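Local coordinates for protein KLTH0A00704p (Lachancea thermotolerans, PDB 4J2G) that acts in autophagy, where its N-terminal HORMA domain, the part held in this chain, mediates recruitment of a PI 3-kinase, at residues A[86-90]-A[206-210]; A[125-131]-A[217-221]; A[182-186]-A[267-271]; A[241-247]-A[259-265]. The protein carries 1 engineered substitution. All coordinates share one frame; numbering follows the deposited sequence.

Interaction 1: A[86-90]-A[206-210]; sequences LPPLV and ILDGS
Val90 and Leu207 form an antiparallel hydrogen-bonded pair, Val90 N giving to Leu207 O at 2.9 Å and Leu207 N giving back to Val90 O. Along the Val90 side chain, CB rests 3.5 Å from Leu207 O and also meets Leu207 CB. CG1, anti to the backbone N (chi1 171°), makes a looser contact with that same CB, whereas CG2, beside the backbone N, reaches Gly209 CA at 3.6 Å. The pairing lays the start of strand 89-96 against the end of strand 201-208, an outermost strand of the five-stranded antiparallel sheet in this HORMA domain. Leu89 CD1 meets Ile206 CG2 at 3.8 Å, and both side chains pack on Trp77 of helix 70-78. Past the last bridge, Gly209 N bonds to Pro88 O (2.7 Å), tilted 33° from the carbonyl plane. Asp208 closes an Asx turn: OD1 accepts from both Ser210 N and Ser210 OG, the hydroxyl at 2.7 Å. Its OD2 lies 3.6 Å from Pro87 CB, the two side chains crossing at about a right angle. With an alanine here, Ser210 N and OG would probably lose their shared acceptor and Pro87 its neighbour. Ser210 CB packs on the ring of Pro88, at CG and CD.

Interaction 2: A[125-131]-A[217-221]; sequences SEIMLER and GRIGL. With SO4 (sulfate ion), chain C.
Glu126 and Arg218 run alongside each other in the same direction, and Arg218 NH1 meets Glu126 OE2 in a salt bridge of 2.9 Å, the oxygen approached nearly along its C-O axis. The extended chain of Arg218 also runs past Glu126 CG. Selenomethionine Met128 folds back on itself at its last two torsions (-56° and -67°), which lays SE over one face of the Arg218 guanidinium, 3.5 Å from NH1, and brings CE over a face of the Arg131 guanidinium. Arg131 grips a sulfate ion, probably from the crystallisation liquor, with the Arg218 guanidinium nearby. Arg131 NH2 bonds to sulfate O4 at 2.7 Å and Arg131 NH1 to O1 at 3.1 Å, while Leu221 N also gives to O4, at 2.9 Å. Sulfate O3 lies near the edge of the Arg218 guanidinium, and Ser222 N adds a further bond to the ion. In the second shell Glu92 pairs with both arginines, and Arg205 holds the other oxygen of Glu126. The backbones themselves are tied by Ile219 N to Glu126 O and Met128 N to Ile219 O, both 2.9 Å. A loop thus bridges strand 126-136 at Ile127, just ahead of the classic beta bulge of Leu129 and Glu130 opposite Thr93. Arg131 and the backbone amides of Leu221 and Ser222, with Arg218 close by, make a setting consistent with a site for a phosphate-like anion.

Interaction 3: A[182-186]-A[267-271]; sequences ELQAR and CDFHV
Leu183 and Cys267 mark the closest backbone approach, CA to CA 6.2 Å, where helix 182-186 runs at 35° to strand 268-271 with axes 9.1 Å apart. Leu183 points toward the strand segment with CG anti to the backbone N (chi1 175°). Its CD1 comes to 3.8 Å from Cys267 O, and its CD2 to 4.2 Å from Phe269 CD2. The Cys267 carbonyl belongs to an inverse gamma turn centred on Asp268, closed by a weak bond from Phe269 N. On the outer side, Arg186 NH1 is 3.5 Å from Asp268 OD1, but the oxygen stands over one face of the guanidinium, so this salt bridge rests on charge alone and no N-H is aimed at it. The guanidinium is directed at its other partner: Arg186 NH2 gives to Glu182 OE1 at 2.6 Å, with that oxygen in its plane. The strand also pairs with strand 105-109 in the small three-stranded sheet, and Phe269 packs on Ile127 and Leu129 of the large one. Helix 179-187 therefore meets the small sheet through a buried apolar patch edged by a Glu182-Arg186-Asp268 network, in which the intrahelical bond is directional and the link across to the strand is probably the softer of the two.

Interaction 4: A[241-247]-A[259-265]; sequences HLEQRKI and ISVSYRK
Glu243 and Tyr263, an antiparallel hydrogen-bonded pair, send their side chains the same way, and Glu243 CB lies over a face of the tyrosine ring in a CH-pi contact, 3.9 Å from its centroid and 26° off the normal. Tyr263 CG sits between the backbone N and the carbonyl carbon (chi1 58°), a torsion that swings the ring across to strand 242-246. Arg245 comes at the ring edge with CG, then doubles back to set its guanidinium nearly perpendicular to the ring (87°). The Tyr263 OH stands over the centre of one face of that guanidinium, 3.4 Å from Arg245 CZ, while Arg245 NH2 forms a salt bridge with Glu243 OE2 at 3.3 Å. Replacing Tyr263 by an alanine removes the ring, which would probably leave Glu243 CB without its CH-pi partner and the Arg245 guanidinium freer to turn. Lys265 runs alongside His241 O and gives its NZ to Ala240 O. On the opposite face, Leu242 CD2 covers Arg264 CA at 3.6 Å; the Arg264 guanidinium bonds to Lys223 O, Gly220 O and Met128 O. At the far end Ile247 CG1 packs on Ile259 CB (3.9 Å), and both isoleucines rest on Leu167 of helix 158-177. Strand 255-264 lies between strand 126-136 and the outermost strand 242-252, with which it makes a beta hairpin.

How the interactions relate
Interactions 1, 2 and 4 share the five-stranded antiparallel sheet of the HORMA domain: interaction 1 joins 201-208 to 89-96 at one side, interaction 4 pairs the two strands of the other side, and interaction 2 adds a loop to the central strand 126-136. Centres of interactions 1 and 4 are about 17 Å apart; interaction 2 touches both, through Val90 on Arg131 and through the probable bond of Arg131 N to Ser262 O. Interaction 3, its centre about 28 Å from that of interaction 1, brings in the smaller sheet and packs against interaction 2. Along the chain interactions 1, 2 and 3 interleave, knitting distant segments into one domain, while interaction 4 is a local hairpin nested inside the loop closed by interaction 3.

Interaction 1: A[86-90]-A[206-210]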
loop_
_atom_site.group_PDB
_atom_site.type_symbol
_atom_site.label_atom_id
_atom_site.label_comp_id
_atom_site.label_asym_id
_atom_site.label_seq_id
_atom_site.Cartn_x
_atom_site.Cartn_y
_atom_site.Cartn_z
ATOM N N LEU A 86 9.647 14.946 8.953
ATOM C CA LEU A 86 9.551 13.483 8.843
ATOM C C LEU A 86 8.815 13.266 7.523
ATOM O O LEU A 86 7.690 13.668 7.417
ATOM C CB LEU A 86 8.720 12.958 10.010
ATOM C CG LEU A 86 9.182 11.764 10.868
ATOM C CD1 LEU A 86 7.985 11.155 11.591
ATOM C CD2 LEU A 86 9.892 10.674 10.083
ATOM N N PRO A 87 9.474 12.730 6.484
ATOM C CA PRO A 87 8.832 12.744 5.149
ATOM C C PRO A 87 7.577 11.845 5.139
ATOM O O PRO A 87 7.542 10.881 5.879
ATOM C CB PRO A 87 9.894 12.113 4.223
ATOM C CG PRO A 87 11.141 12.000 5.036
ATOM C CD PRO A 87 10.787 12.070 6.491
ATOM N N PRO A 88 6.554 12.163 4.320
ATOM C CA PRO A 88 5.445 11.202 4.154
ATOM C C PRO A 88 5.950 9.864 3.547
ATOM O O PRO A 88 6.786 9.856 2.599
ATOM C CB PRO A 88 4.484 11.939 3.186
ATOM C CG PRO A 88 5.406 12.847 2.408
ATOM C CD PRO A 88 6.387 13.347 3.449
ATOM N N LEU A 89 5.453 8.776 4.127
ATOM C CA LEU A 89 5.845 7.394 3.834
ATOM C C LEU A 89 4.801 6.717 2.952
ATOM O O LEU A 89 3.659 6.537 3.351
ATOM C CB LEU A 89 6.086 6.614 5.129
ATOM C CG LEU A 89 6.465 5.100 5.361
ATOM C CD1 LEU A 89 6.499 4.183 4.188
ATOM C CD2 LEU A 89 7.792 4.972 6.098
ATOM N N VAL A 90 5.234 6.387 1.728
ATOM C CA VAL A 90 4.434 5.765 0.707
ATOM C C VAL A 90 4.827 4.318 0.503
ATOM O O VAL A 90 5.998 3.989 0.448
ATOM C CB VAL A 90 4.467 6.605 -0.572
ATOM C CG1 VAL A 90 3.802 5.895 -1.806
ATOM C CG2 VAL A 90 3.722 7.873 -0.235
ATOM N N ILE A 206 8.821 0.886 -0.724
ATOM C CA ILE A 206 8.630 2.025 0.115
ATOM C C ILE A 206 9.214 3.179 -0.616
ATOM O O ILE A 206 10.226 3.039 -1.226
ATOM C CB ILE A 206 9.404 1.824 1.407
ATOM C CG1 ILE A 206 8.756 0.675 2.183
ATOM C CG2 ILE A 206 9.476 3.126 2.151
ATOM C CD1 ILE A 206 9.548 0.122 3.372
ATOM N N LEU A 207 8.535 4.313 -0.574
ATOM C CA LEU A 207 8.887 5.525 -1.292
ATOM C C LEU A 207 8.715 6.724 -0.351
ATOM O O LEU A 207 7.810 6.744 0.555
ATOM C CB LEU A 207 7.941 5.793 -2.431
ATOM C CG LEU A 207 7.956 4.721 -3.537
ATOM C CD1 LEU A 207 6.852 4.949 -4.558
ATOM C CD2 LEU A 207 9.325 4.696 -4.187
ATOM N N ASP A 208 9.582 7.721 -0.548
ATOM C CA ASP A 208 9.405 9.043 0.088
ATOM C C ASP A 208 8.306 9.753 -0.706
ATOM O O ASP A 208 8.442 10.027 -1.893
ATOM C CB ASP A 208 10.711 9.803 0.058
ATOM C CG ASP A 208 10.616 11.213 0.649
ATOM O OD1 ASP A 208 9.543 11.883 0.572
ATOM O OD2 ASP A 208 11.674 11.643 1.183
ATOM N N GLY A 209 7.176 9.997 -0.068
ATOM C CA GLY A 209 6.064 10.568 -0.810
ATOM C C GLY A 209 6.051 12.075 -1.067
ATOM O O GLY A 209 5.099 12.582 -1.653
ATOM N N SER A 210 7.078 12.806 -0.642
ATOM C CA SER A 210 7.103 14.231 -0.957
ATOM C C SER A 210 7.749 14.413 -2.319
ATOM O O SER A 210 7.995 15.531 -2.726
ATOM C CB SER A 210 7.862 15.012 0.101
ATOM O OG SER A 210 9.212 14.570 0.135
#

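Interaction 2: A[125-131]-A[217-221]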
loop_
_atom_site.group_PDB
_atom_site.type_symbol
_atom_site.label_atom_id
_atom_site.label_comp_id
_atom_site.label_asym_id
_atom_site.label_seq_id
_atom_site.Cartn_x
_atom_site.Cartn_y
_atom_site.Cartn_z
ATOM N N SER A 125 5.551 -4.803 -16.293
ATOM C CA SER A 125 6.496 -5.312 -15.284
ATOM C C SER A 125 5.737 -5.733 -13.985
ATOM O O SER A 125 6.112 -6.724 -13.333
ATOM C CB SER A 125 7.473 -4.190 -14.962
ATOM O OG SER A 125 6.724 -3.003 -14.685
ATOM N N GLU A 126 4.673 -4.981 -13.656
ATOM C CA GLU A 126 3.843 -5.182 -12.410
ATOM C C GLU A 126 2.404 -4.661 -12.542
ATOM O O GLU A 126 2.123 -3.836 -13.410
ATOM C CB GLU A 126 4.502 -4.496 -11.199
ATOM C CG GLU A 126 4.788 -3.038 -11.440
ATOM C CD GLU A 126 5.440 -2.350 -10.256
ATOM O OE1 GLU A 126 6.541 -2.790 -9.856
ATOM O OE2 GLU A 126 4.844 -1.364 -9.726
ATOM N N ILE A 127 1.492 -5.152 -11.689
ATOM C CA ILE A 127 0.160 -4.558 -11.563
ATOM C C ILE A 127 0.051 -4.027 -10.168
ATOM O O ILE A 127 0.164 -4.805 -9.203
ATOM C CB ILE A 127 -0.928 -5.604 -11.810
ATOM C CG1 ILE A 127 -0.768 -6.156 -13.223
ATOM C CG2 ILE A 127 -2.370 -5.092 -11.502
ATOM C CD1 ILE A 127 -1.398 -7.526 -13.413
HETATM N N MSE A 128 -0.184 -2.718 -10.047
HETATM C CA MSE A 128 -0.368 -2.060 -8.752
HETATM C C MSE A 128 -1.609 -2.567 -8.082
HETATM O O MSE A 128 -2.629 -2.737 -8.727
HETATM C CB MSE A 128 -0.590 -0.593 -9.051
HETATM C CG MSE A 128 0.710 0.145 -9.105
HETATM SE SE MSE A 128 1.870 0.026 -7.543
HETATM C CE MSE A 128 0.568 1.033 -6.470
ATOM N N LEU A 129 -1.551 -2.796 -6.766
ATOM C CA LEU A 129 -2.710 -3.281 -6.092
ATOM C C LEU A 129 -3.137 -2.362 -4.915
ATOM O O LEU A 129 -4.316 -2.268 -4.618
ATOM C CB LEU A 129 -2.383 -4.699 -5.539
ATOM C CG LEU A 129 -1.950 -5.807 -6.518
ATOM C CD1 LEU A 129 -1.472 -7.045 -5.821
ATOM C CD2 LEU A 129 -3.062 -6.127 -7.495
ATOM N N GLU A 130 -2.174 -1.786 -4.211
ATOM C CA GLU A 130 -2.476 -0.967 -3.049
ATOM C C GLU A 130 -1.473 0.144 -2.991
ATOM O O GLU A 130 -0.293 -0.056 -3.339
ATOM C CB GLU A 130 -2.280 -1.714 -1.724
ATOM C CG GLU A 130 -3.003 -3.037 -1.583
ATOM C CD GLU A 130 -2.595 -3.798 -0.270
ATOM O OE1 GLU A 130 -1.399 -3.749 0.242
ATOM O OE2 GLU A 130 -3.500 -4.490 0.228
ATOM N N ARG A 131 -1.905 1.289 -2.487
ATOM C CA ARG A 131 -0.902 2.323 -2.177
ATOM C C ARG A 131 -1.222 2.954 -0.843
ATOM O O ARG A 131 -2.275 3.541 -0.696
ATOM C CB ARG A 131 -0.807 3.379 -3.257
ATOM C CG ARG A 131 0.360 4.366 -3.074
ATOM C CD ARG A 131 0.346 5.397 -4.231
ATOM N NE ARG A 131 0.933 4.860 -5.469
ATOM C CZ ARG A 131 0.337 4.839 -6.668
ATOM N NH1 ARG A 131 -0.883 5.314 -6.847
ATOM N NH2 ARG A 131 0.992 4.355 -7.719
ATOM N N GLY A 217 6.165 1.363 -17.592
ATOM C CA GLY A 217 5.458 0.253 -18.239
ATOM C C GLY A 217 4.917 -0.774 -17.268
ATOM O O GLY A 217 5.213 -1.992 -17.381
ATOM N N ARG A 218 4.129 -0.273 -16.316
ATOM C CA ARG A 218 3.411 -1.113 -15.344
ATOM C C ARG A 218 1.893 -0.888 -15.559
ATOM O O ARG A 218 1.524 0.003 -16.277
ATOM C CB ARG A 218 3.862 -0.773 -13.899
ATOM C CG ARG A 218 3.396 0.607 -13.380
ATOM C CD ARG A 218 3.696 0.656 -11.876
ATOM N NE ARG A 218 3.359 1.911 -11.188
ATOM C CZ ARG A 218 3.782 2.257 -9.952
ATOM N NH1 ARG A 218 4.573 1.476 -9.256
ATOM N NH2 ARG A 218 3.465 3.430 -9.428
ATOM N N ILE A 219 1.019 -1.695 -14.965
ATOM C CA ILE A 219 -0.400 -1.363 -14.911
ATOM C C ILE A 219 -0.639 -0.612 -13.596
ATOM O O ILE A 219 -0.624 -1.221 -12.498
ATOM C CB ILE A 219 -1.296 -2.626 -14.912
ATOM C CG1 ILE A 219 -1.073 -3.517 -16.136
ATOM C CG2 ILE A 219 -2.771 -2.276 -14.765
ATOM C CD1 ILE A 219 -1.635 -2.975 -17.422
ATOM N N GLY A 220 -0.893 0.691 -13.699
ATOM C CA GLY A 220 -1.119 1.579 -12.571
ATOM C C GLY A 220 -2.452 1.319 -11.837
ATOM O O GLY A 220 -3.368 0.705 -12.379
ATOM N N LEU A 221 -2.563 1.786 -10.596
ATOM C CA LEU A 221 -3.882 1.819 -9.934
ATOM C C LEU A 221 -4.988 2.444 -10.790
ATOM O O LEU A 221 -6.140 2.019 -10.692
ATOM C CB LEU A 221 -3.788 2.564 -8.600
ATOM C CG LEU A 221 -3.319 1.760 -7.390
ATOM C CD1 LEU A 221 -3.624 2.608 -6.179
ATOM C CD2 LEU A 221 -3.943 0.339 -7.273
HETATM S S SO4 C . -1.092 5.014 -10.585
HETATM O O1 SO4 C . -1.437 6.185 -9.805
HETATM O O2 SO4 C . -2.272 4.843 -11.443
HETATM O O3 SO4 C . 0.084 5.039 -11.485
HETATM O O4 SO4 C . -0.801 3.928 -9.628
#

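Interaction 3: A[182-186]-A[267-271]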
loop_
_atom_site.group_PDB
_atom_site.type_symbol
_atom_site.label_atom_id
_atom_site.label_comp_id
_atom_site.label_asym_id
_atom_site.label_seq_id
_atom_site.Cartn_x
_atom_site.Cartn_y
_atom_site.Cartn_z
ATOM N N GLU A 182 -6.085 -11.681 0.135
ATOM C CA GLU A 182 -6.834 -12.829 -0.360
ATOM C C GLU A 182 -6.033 -13.417 -1.558
ATOM O O GLU A 182 -5.771 -14.602 -1.628
ATOM C CB GLU A 182 -8.300 -12.381 -0.608
ATOM C CG GLU A 182 -9.130 -13.205 -1.574
ATOM C CD GLU A 182 -9.246 -14.668 -1.193
ATOM O OE1 GLU A 182 -8.664 -15.516 -1.909
ATOM O OE2 GLU A 182 -9.922 -14.978 -0.187
ATOM N N LEU A 183 -5.469 -12.557 -2.397
ATOM C CA LEU A 183 -4.546 -13.021 -3.470
ATOM C C LEU A 183 -3.271 -13.671 -2.896
ATOM O O LEU A 183 -2.830 -14.705 -3.407
ATOM C CB LEU A 183 -4.154 -11.878 -4.427
ATOM C CG LEU A 183 -3.090 -12.288 -5.492
ATOM C CD1 LEU A 183 -3.651 -13.342 -6.434
ATOM C CD2 LEU A 183 -2.721 -11.057 -6.315
ATOM N N GLN A 184 -2.666 -13.059 -1.860
ATOM C CA GLN A 184 -1.499 -13.638 -1.206
ATOM C C GLN A 184 -1.865 -15.076 -0.699
ATOM O O GLN A 184 -1.184 -16.057 -1.038
ATOM C CB GLN A 184 -1.027 -12.712 -0.082
ATOM C CG GLN A 184 0.080 -13.214 0.866
ATOM C CD GLN A 184 1.493 -13.212 0.249
ATOM O OE1 GLN A 184 1.701 -12.836 -0.911
ATOM N NE2 GLN A 184 2.469 -13.639 1.039
ATOM N N ALA A 185 -2.962 -15.206 0.059
ATOM C CA ALA A 185 -3.418 -16.531 0.494
ATOM C C ALA A 185 -3.354 -17.535 -0.676
ATOM O O ALA A 185 -2.752 -18.587 -0.574
ATOM C CB ALA A 185 -4.824 -16.458 1.005
ATOM N N ARG A 186 -3.989 -17.217 -1.785
ATOM C CA ARG A 186 -4.041 -18.184 -2.885
ATOM C C ARG A 186 -2.692 -18.429 -3.528
ATOM O O ARG A 186 -2.448 -19.481 -4.030
ATOM C CB ARG A 186 -5.179 -17.859 -3.864
ATOM C CG ARG A 186 -4.896 -17.867 -5.356
ATOM C CD ARG A 186 -6.241 -17.656 -6.037
ATOM N NE ARG A 186 -7.179 -17.093 -5.053
ATOM C CZ ARG A 186 -8.509 -17.157 -5.123
ATOM N NH1 ARG A 186 -9.119 -17.755 -6.155
ATOM N NH2 ARG A 186 -9.239 -16.613 -4.151
ATOM N N CYS A 267 -8.912 -8.407 -7.016
ATOM C CA CYS A 267 -7.575 -8.985 -7.115
ATOM C C CYS A 267 -7.667 -10.474 -7.469
ATOM O O CYS A 267 -6.758 -11.230 -7.224
ATOM C CB CYS A 267 -6.875 -8.887 -5.757
ATOM S SG CYS A 267 -6.457 -7.226 -5.244
ATOM N N ASP A 268 -8.785 -10.928 -8.010
ATOM C CA ASP A 268 -8.839 -12.355 -8.296
ATOM C C ASP A 268 -8.149 -12.574 -9.669
ATOM O O ASP A 268 -8.830 -12.760 -10.618
ATOM C CB ASP A 268 -10.302 -12.819 -8.290
ATOM C CG ASP A 268 -10.451 -14.344 -8.474
ATOM O OD1 ASP A 268 -9.478 -15.094 -8.365
ATOM O OD2 ASP A 268 -11.567 -14.796 -8.727
ATOM N N PHE A 269 -6.825 -12.390 -9.725
ATOM C CA PHE A 269 -5.950 -12.582 -10.909
ATOM C C PHE A 269 -5.583 -14.040 -11.197
ATOM O O PHE A 269 -5.502 -14.841 -10.266
ATOM C CB PHE A 269 -4.640 -11.809 -10.724
ATOM C CG PHE A 269 -4.809 -10.322 -10.800
ATOM C CD1 PHE A 269 -4.894 -9.664 -12.037
ATOM C CD2 PHE A 269 -4.905 -9.560 -9.634
ATOM C CE1 PHE A 269 -5.062 -8.264 -12.112
ATOM C CE2 PHE A 269 -5.057 -8.153 -9.701
ATOM C CZ PHE A 269 -5.156 -7.501 -10.940
ATOM N N HIS A 270 -5.369 -14.362 -12.481
ATOM C CA HIS A 270 -5.109 -15.720 -12.936
ATOM C C HIS A 270 -4.032 -15.636 -14.009
ATOM O O HIS A 270 -3.847 -14.626 -14.702
ATOM C CB HIS A 270 -6.401 -16.429 -13.414
ATOM C CG HIS A 270 -7.372 -16.685 -12.301
ATOM N ND1 HIS A 270 -7.122 -17.586 -11.290
ATOM C CD2 HIS A 270 -8.533 -16.074 -11.968
ATOM C CE1 HIS A 270 -8.116 -17.569 -10.417
ATOM N NE2 HIS A 270 -8.994 -16.668 -10.812
ATOM N N VAL A 271 -3.242 -16.671 -14.082
ATOM C CA VAL A 271 -2.202 -16.712 -15.097
ATOM C C VAL A 271 -2.400 -18.003 -15.909
ATOM O O VAL A 271 -2.571 -19.087 -15.356
ATOM C CB VAL A 271 -0.808 -16.612 -14.486
ATOM C CG1 VAL A 271 0.202 -16.292 -15.566
ATOM C CG2 VAL A 271 -0.765 -15.495 -13.437
#

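Interaction 4: A[241-247]-A[259-265]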
loop_
_atom_site.group_PDB
_atom_site.type_symbol
_atom_site.label_atom_id
_atom_site.label_comp_id
_atom_site.label_asym_id
_atom_site.label_seq_id
_atom_site.Cartn_x
_atom_site.Cartn_y
_atom_site.Cartn_z
ATOM N N HIS A 241 -13.375 1.543 -9.805
ATOM C CA HIS A 241 -12.676 0.289 -9.553
ATOM C C HIS A 241 -11.765 0.344 -8.274
ATOM O O HIS A 241 -11.222 -0.700 -7.863
ATOM C CB HIS A 241 -11.878 -0.219 -10.795
ATOM C CG HIS A 241 -10.694 0.636 -11.152
ATOM N ND1 HIS A 241 -10.823 1.917 -11.669
ATOM C CD2 HIS A 241 -9.358 0.390 -11.097
ATOM C CE1 HIS A 241 -9.620 2.428 -11.904
ATOM N NE2 HIS A 241 -8.712 1.531 -11.555
ATOM N N LEU A 242 -11.594 1.518 -7.640
ATOM C CA LEU A 242 -10.628 1.619 -6.488
ATOM C C LEU A 242 -11.406 1.934 -5.198
ATOM O O LEU A 242 -12.511 2.435 -5.252
ATOM C CB LEU A 242 -9.631 2.739 -6.694
ATOM C CG LEU A 242 -8.659 2.586 -7.868
ATOM C CD1 LEU A 242 -7.757 3.836 -7.955
ATOM C CD2 LEU A 242 -7.814 1.285 -7.831
ATOM N N GLU A 243 -10.844 1.653 -4.029
ATOM C CA GLU A 243 -11.566 1.971 -2.795
ATOM C C GLU A 243 -10.511 2.608 -1.868
ATOM O O GLU A 243 -9.323 2.459 -2.120
ATOM C CB GLU A 243 -12.049 0.692 -2.182
ATOM C CG GLU A 243 -12.958 0.861 -1.002
ATOM C CD GLU A 243 -14.424 0.637 -1.346
ATOM O OE1 GLU A 243 -14.712 -0.299 -2.146
ATOM O OE2 GLU A 243 -15.288 1.392 -0.807
ATOM N N GLN A 244 -10.932 3.285 -0.799
ATOM C CA GLN A 244 -10.017 3.942 0.090
ATOM C C GLN A 244 -10.437 3.666 1.484
ATOM O O GLN A 244 -11.609 3.707 1.729
ATOM C CB GLN A 244 -10.047 5.473 -0.071
ATOM C CG GLN A 244 -8.933 6.159 0.807
ATOM C CD GLN A 244 -8.984 7.670 0.715
ATOM O OE1 GLN A 244 -10.016 8.278 1.076
ATOM N NE2 GLN A 244 -7.869 8.307 0.254
ATOM N N ARG A 245 -9.484 3.432 2.390
ATOM C CA ARG A 245 -9.757 3.323 3.868
ATOM C C ARG A 245 -8.854 4.289 4.560
ATOM O O ARG A 245 -7.716 4.475 4.107
ATOM C CB ARG A 245 -9.467 1.901 4.474
ATOM C CG ARG A 245 -10.447 0.862 4.016
ATOM C CD ARG A 245 -11.825 1.149 4.593
ATOM N NE ARG A 245 -12.830 1.146 3.516
ATOM C CZ ARG A 245 -13.520 0.073 3.124
ATOM N NH1 ARG A 245 -13.337 -1.102 3.731
ATOM N NH2 ARG A 245 -14.389 0.169 2.122
ATOM N N LYS A 246 -9.308 4.885 5.678
ATOM C CA LYS A 246 -8.470 5.837 6.391
ATOM C C LYS A 246 -8.646 5.540 7.864
ATOM O O LYS A 246 -9.728 5.281 8.306
ATOM C CB LYS A 246 -8.968 7.228 6.225
ATOM C CG LYS A 246 -8.914 7.902 4.909
ATOM C CD LYS A 246 -9.404 9.291 5.257
ATOM C CE LYS A 246 -9.536 10.206 4.076
ATOM N NZ LYS A 246 -10.964 10.559 4.116
ATOM N N ILE A 247 -7.572 5.588 8.615
ATOM C CA ILE A 247 -7.629 5.389 10.042
ATOM C C ILE A 247 -7.935 6.754 10.668
ATOM O O ILE A 247 -7.627 7.809 10.080
ATOM C CB ILE A 247 -6.335 4.689 10.491
ATOM C CG1 ILE A 247 -6.043 3.577 9.449
ATOM C CG2 ILE A 247 -6.514 4.026 11.827
ATOM C CD1 ILE A 247 -5.209 2.388 9.911
ATOM N N ILE A 259 -3.015 7.741 8.565
ATOM C CA ILE A 259 -2.769 6.569 7.704
ATOM C C ILE A 259 -3.955 6.347 6.791
ATOM O O ILE A 259 -5.083 6.269 7.242
ATOM C CB ILE A 259 -2.611 5.268 8.529
ATOM C CG1 ILE A 259 -1.403 5.444 9.444
ATOM C CG2 ILE A 259 -2.371 4.045 7.560
ATOM C CD1 ILE A 259 -1.351 4.492 10.606
ATOM N N SER A 260 -3.703 6.238 5.521
ATOM C CA SER A 260 -4.753 5.872 4.559
ATOM C C SER A 260 -4.207 4.865 3.488
ATOM O O SER A 260 -3.013 4.705 3.367
ATOM C CB SER A 260 -5.268 7.120 3.883
ATOM O OG SER A 260 -4.150 7.677 3.160
ATOM N N VAL A 261 -5.097 4.167 2.768
ATOM C CA VAL A 261 -4.706 3.210 1.736
ATOM C C VAL A 261 -5.777 3.290 0.668
ATOM O O VAL A 261 -6.946 3.319 0.973
ATOM C CB VAL A 261 -4.515 1.731 2.255
ATOM C CG1 VAL A 261 -5.807 1.191 2.827
ATOM C CG2 VAL A 261 -4.052 0.801 1.094
ATOM N N SER A 262 -5.346 3.373 -0.573
ATOM C CA SER A 262 -6.191 3.181 -1.768
ATOM C C SER A 262 -5.815 1.864 -2.388
ATOM O O SER A 262 -4.625 1.586 -2.536
ATOM C CB SER A 262 -5.864 4.255 -2.773
ATOM O OG SER A 262 -6.410 5.466 -2.264
ATOM N N TYR A 263 -6.823 1.065 -2.759
ATOM C CA TYR A 263 -6.598 -0.256 -3.283
ATOM C C TYR A 263 -7.569 -0.667 -4.406
ATOM O O TYR A 263 -8.712 -0.306 -4.410
ATOM C CB TYR A 263 -6.598 -1.283 -2.166
ATOM C CG TYR A 263 -7.884 -1.304 -1.373
ATOM C CD1 TYR A 263 -8.049 -0.453 -0.256
ATOM C CD2 TYR A 263 -8.896 -2.167 -1.688
ATOM C CE1 TYR A 263 -9.221 -0.463 0.485
ATOM C CE2 TYR A 263 -10.091 -2.216 -0.938
ATOM C CZ TYR A 263 -10.231 -1.376 0.162
ATOM O OH TYR A 263 -11.411 -1.396 0.862
ATOM N N ARG A 264 -7.071 -1.406 -5.385
ATOM C CA ARG A 264 -7.915 -2.044 -6.382
ATOM C C ARG A 264 -8.887 -3.035 -5.699
ATOM O O ARG A 264 -8.444 -3.967 -5.032
ATOM C CB ARG A 264 -6.936 -2.759 -7.346
ATOM C CG ARG A 264 -7.583 -3.248 -8.609
ATOM C CD ARG A 264 -6.574 -4.037 -9.487
ATOM N NE ARG A 264 -5.469 -3.201 -9.919
ATOM C CZ ARG A 264 -5.527 -2.263 -10.886
ATOM N NH1 ARG A 264 -6.630 -1.994 -11.546
ATOM N NH2 ARG A 264 -4.443 -1.578 -11.192
ATOM N N LYS A 265 -10.202 -2.789 -5.801
ATOM C CA LYS A 265 -11.274 -3.701 -5.328
ATOM C C LYS A 265 -11.187 -5.157 -5.756
ATOM O O LYS A 265 -11.521 -6.048 -4.996
ATOM C CB LYS A 265 -12.659 -3.204 -5.787
ATOM C CG LYS A 265 -13.142 -1.876 -5.160
ATOM C CD LYS A 265 -14.305 -1.308 -5.972
ATOM C CE LYS A 265 -15.149 -0.387 -5.138
ATOM N NZ LYS A 265 -16.146 0.245 -6.034
HETATM O O HOH W 1 -6.297 9.119 8.479
#